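Local coordinates for putative uncharacterized protein (Streptococcus suis, PDB 4XZ7) that probably acts as a transglutaminase, a dimeric virulence factor with antiphagocytic properties, of which this chain is the part that includes the transglutaminase-like domain, at residues 138-148 / 160-168. Numbering follows the deposited sequence.
Sequences LNAAGLGTAEN and SHGLTVDNK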
# COMPACT_ATOMS: atom_id res chain seq x y z
N LEU B 138 -10.64 -19.79 -12.81
CA LEU B 138 -9.84 -18.58 -12.59
C LEU B 138 -9.53 -18.47 -11.10
O LEU B 138 -8.36 -18.29 -10.71
CB LEU B 138 -10.56 -17.33 -13.09
CG LEU B 138 -10.55 -17.10 -14.60
CD1 LEU B 138 -11.51 -15.96 -14.95
CD2 LEU B 138 -9.14 -16.81 -15.15
N ASN B 139 -10.57 -18.61 -10.29
CA ASN B 139 -10.42 -18.60 -8.83
C ASN B 139 -9.43 -19.66 -8.36
O ASN B 139 -8.68 -19.44 -7.40
CB ASN B 139 -11.77 -18.82 -8.14
CG ASN B 139 -11.69 -18.62 -6.63
OD1 ASN B 139 -11.47 -17.51 -6.15
ND2 ASN B 139 -11.86 -19.69 -5.88
N ALA B 140 -9.44 -20.80 -9.03
CA ALA B 140 -8.54 -21.90 -8.72
C ALA B 140 -7.11 -21.56 -9.11
O ALA B 140 -6.19 -22.26 -8.71
CB ALA B 140 -8.98 -23.19 -9.44
N ALA B 141 -6.92 -20.53 -9.93
CA ALA B 141 -5.55 -20.04 -10.18
C ALA B 141 -5.27 -18.74 -9.43
O ALA B 141 -4.25 -18.10 -9.64
CB ALA B 141 -5.32 -19.83 -11.69
N GLY B 142 -6.20 -18.36 -8.55
CA GLY B 142 -6.04 -17.13 -7.78
C GLY B 142 -6.36 -15.84 -8.53
O GLY B 142 -6.01 -14.75 -8.08
N LEU B 143 -7.03 -15.98 -9.67
CA LEU B 143 -7.33 -14.84 -10.53
C LEU B 143 -8.80 -14.46 -10.47
O LEU B 143 -9.64 -15.27 -10.07
CB LEU B 143 -6.96 -15.15 -11.98
CG LEU B 143 -5.53 -15.58 -12.28
CD1 LEU B 143 -5.39 -16.15 -13.71
CD2 LEU B 143 -4.55 -14.40 -12.07
N GLY B 144 -9.10 -13.23 -10.87
CA GLY B 144 -10.47 -12.76 -11.05
C GLY B 144 -10.56 -11.92 -12.31
O GLY B 144 -9.56 -11.62 -12.95
N THR B 145 -11.79 -11.54 -12.67
CA THR B 145 -12.04 -10.82 -13.92
C THR B 145 -13.44 -10.27 -13.78
O THR B 145 -14.26 -10.85 -13.08
CB THR B 145 -11.91 -11.72 -15.17
OG1 THR B 145 -11.64 -10.92 -16.33
CG2 THR B 145 -13.19 -12.48 -15.41
N ALA B 146 -13.70 -9.11 -14.39
CA ALA B 146 -14.96 -8.43 -14.13
C ALA B 146 -16.14 -9.34 -14.44
O ALA B 146 -16.09 -10.21 -15.32
CB ALA B 146 -15.05 -7.15 -14.94
N GLU B 147 -17.22 -9.12 -13.70
CA GLU B 147 -18.40 -9.97 -13.75
C GLU B 147 -19.21 -9.73 -15.01
O GLU B 147 -19.03 -8.72 -15.70
CB GLU B 147 -19.25 -9.72 -12.51
CG GLU B 147 -18.42 -9.80 -11.22
CD GLU B 147 -17.79 -11.18 -11.00
OE1 GLU B 147 -16.56 -11.23 -10.71
OE2 GLU B 147 -18.52 -12.21 -11.09
N ASN B 148 -20.12 -10.66 -15.28
CA ASN B 148 -21.04 -10.54 -16.41
C ASN B 148 -22.06 -9.45 -16.14
O ASN B 148 -22.56 -9.35 -15.04
CB ASN B 148 -21.77 -11.86 -16.65
CG ASN B 148 -20.83 -13.00 -16.98
OD1 ASN B 148 -19.79 -12.80 -17.63
ND2 ASN B 148 -21.19 -14.21 -16.53
N SER B 160 -21.49 -7.43 -21.42
CA SER B 160 -20.17 -7.02 -20.92
C SER B 160 -19.59 -8.07 -20.01
O SER B 160 -20.32 -8.70 -19.25
CB SER B 160 -20.28 -5.70 -20.13
OG SER B 160 -20.71 -4.62 -20.93
N HIS B 161 -18.27 -8.25 -20.04
CA HIS B 161 -17.63 -9.01 -18.97
C HIS B 161 -16.13 -8.72 -18.98
O HIS B 161 -15.63 -8.07 -19.88
CB HIS B 161 -17.91 -10.53 -19.09
CG HIS B 161 -17.34 -11.17 -20.33
ND1 HIS B 161 -15.99 -11.24 -20.58
CD2 HIS B 161 -17.95 -11.79 -21.37
CE1 HIS B 161 -15.79 -11.87 -21.74
NE2 HIS B 161 -16.96 -12.20 -22.24
N GLY B 162 -15.43 -9.20 -17.95
CA GLY B 162 -14.01 -8.97 -17.82
C GLY B 162 -13.24 -9.39 -19.05
O GLY B 162 -13.56 -10.42 -19.66
N LEU B 163 -12.26 -8.58 -19.42
CA LEU B 163 -11.34 -8.93 -20.48
C LEU B 163 -9.99 -9.31 -19.88
O LEU B 163 -9.43 -10.34 -20.23
CB LEU B 163 -11.16 -7.77 -21.48
CG LEU B 163 -10.18 -8.03 -22.62
CD1 LEU B 163 -10.50 -9.34 -23.35
CD2 LEU B 163 -10.19 -6.88 -23.61
N THR B 164 -9.46 -8.49 -18.98
CA THR B 164 -8.19 -8.80 -18.33
C THR B 164 -8.40 -9.64 -17.07
O THR B 164 -9.42 -9.50 -16.38
CB THR B 164 -7.40 -7.55 -17.94
OG1 THR B 164 -8.22 -6.76 -17.07
CG2 THR B 164 -7.02 -6.71 -19.18
N VAL B 165 -7.44 -10.50 -16.79
CA VAL B 165 -7.42 -11.25 -15.55
C VAL B 165 -6.30 -10.68 -14.67
O VAL B 165 -5.32 -10.14 -15.17
CB VAL B 165 -7.22 -12.77 -15.80
CG1 VAL B 165 -8.33 -13.29 -16.70
CG2 VAL B 165 -5.88 -13.05 -16.43
N ASP B 166 -6.49 -10.78 -13.36
CA ASP B 166 -5.51 -10.27 -12.42
C ASP B 166 -5.68 -11.05 -11.13
O ASP B 166 -6.63 -11.83 -10.98
CB ASP B 166 -5.71 -8.77 -12.17
CG ASP B 166 -4.44 -8.07 -11.69
OD1 ASP B 166 -3.46 -8.75 -11.32
OD2 ASP B 166 -4.44 -6.82 -11.68
N ASN B 167 -4.73 -10.86 -10.22
CA ASN B 167 -4.88 -11.23 -8.82
C ASN B 167 -6.31 -10.99 -8.37
O ASN B 167 -6.84 -9.90 -8.58
CB ASN B 167 -3.87 -10.38 -8.01
CG ASN B 167 -3.73 -10.81 -6.59
OD1 ASN B 167 -4.71 -11.08 -5.92
ND2 ASN B 167 -2.48 -10.85 -6.10
N LYS B 168 -6.97 -11.99 -7.78
CA LYS B 168 -8.37 -11.80 -7.46
C LYS B 168 -8.56 -10.77 -6.32
O LYS B 168 -9.66 -10.25 -6.12
CB LYS B 168 -9.03 -13.14 -7.11
CG LYS B 168 -8.72 -13.68 -5.71
CD LYS B 168 -9.39 -15.05 -5.49
CE LYS B 168 -9.27 -15.49 -4.04
NZ LYS B 168 -9.94 -16.78 -3.75
O HOH W 1 -8.36 -18.61 -4.87
O HOH W 2 -11.67 -12.29 -18.75
O HOH W 3 -11.53 -7.72 -15.84
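Thr145 OG1 is gripped from two directions where the strand 157-167 is interrupted: it donates to Thr164 O at 2.6 Å and accepts a hydrogen bond from a water that also bonds weakly to Gly162 O and Leu163 O. The hydroxyl stands above the plane of the Thr164 carbonyl, 49° out of it, and a second water, held by Ala146 N at 3.0 Å, donates to that same oxygen. With OG1 turned away from its own backbone N (chi1 -157°), the side chain bends into the break in the strand, where Gly162 CA lies 3.4 Å from Thr145 OG1. Thus a hydroxyl, two waters and the bond from Gly162 N to Ala146 O, its donor above the carbonyl plane, join the chains where regular antiparallel pairing lapses.

Pairing is regular further along, where Gly144 and Asp166 form a hydrogen-bonded pair, and Gly144 N approaches Asp166 O at 2.8 Å, almost in line with the carbonyl bond. Beyond it, Lys168 N reaches Gly142 O, in the Schellman motif that ends the helix 132-140. The Lys168 chain, extended beyond CG, runs back along this turn until NZ meets Asn139 OD1 at 2.9 Å, tilted 26° from the amide plane, while a water links NZ to Asn139 O. Two acceptors therefore hold the ammonium by the last helical turn. Val165 offers a methyl to each of two leucines: CG1 meets Leu138 CD2 at 3.9 Å, the side chains crossing at about a right angle, and CG2 meets Leu143 CD1.

The strand 143-144 thereby joins a helix end to the mixed sheet, in which the strands 106-107 and 121-124 also pair with 157-167. Phe107 packs on Leu143 and Val165, and Asp166 bonds to Asn185 and Val186 of the second subunit, placing this corner at the dimer interface.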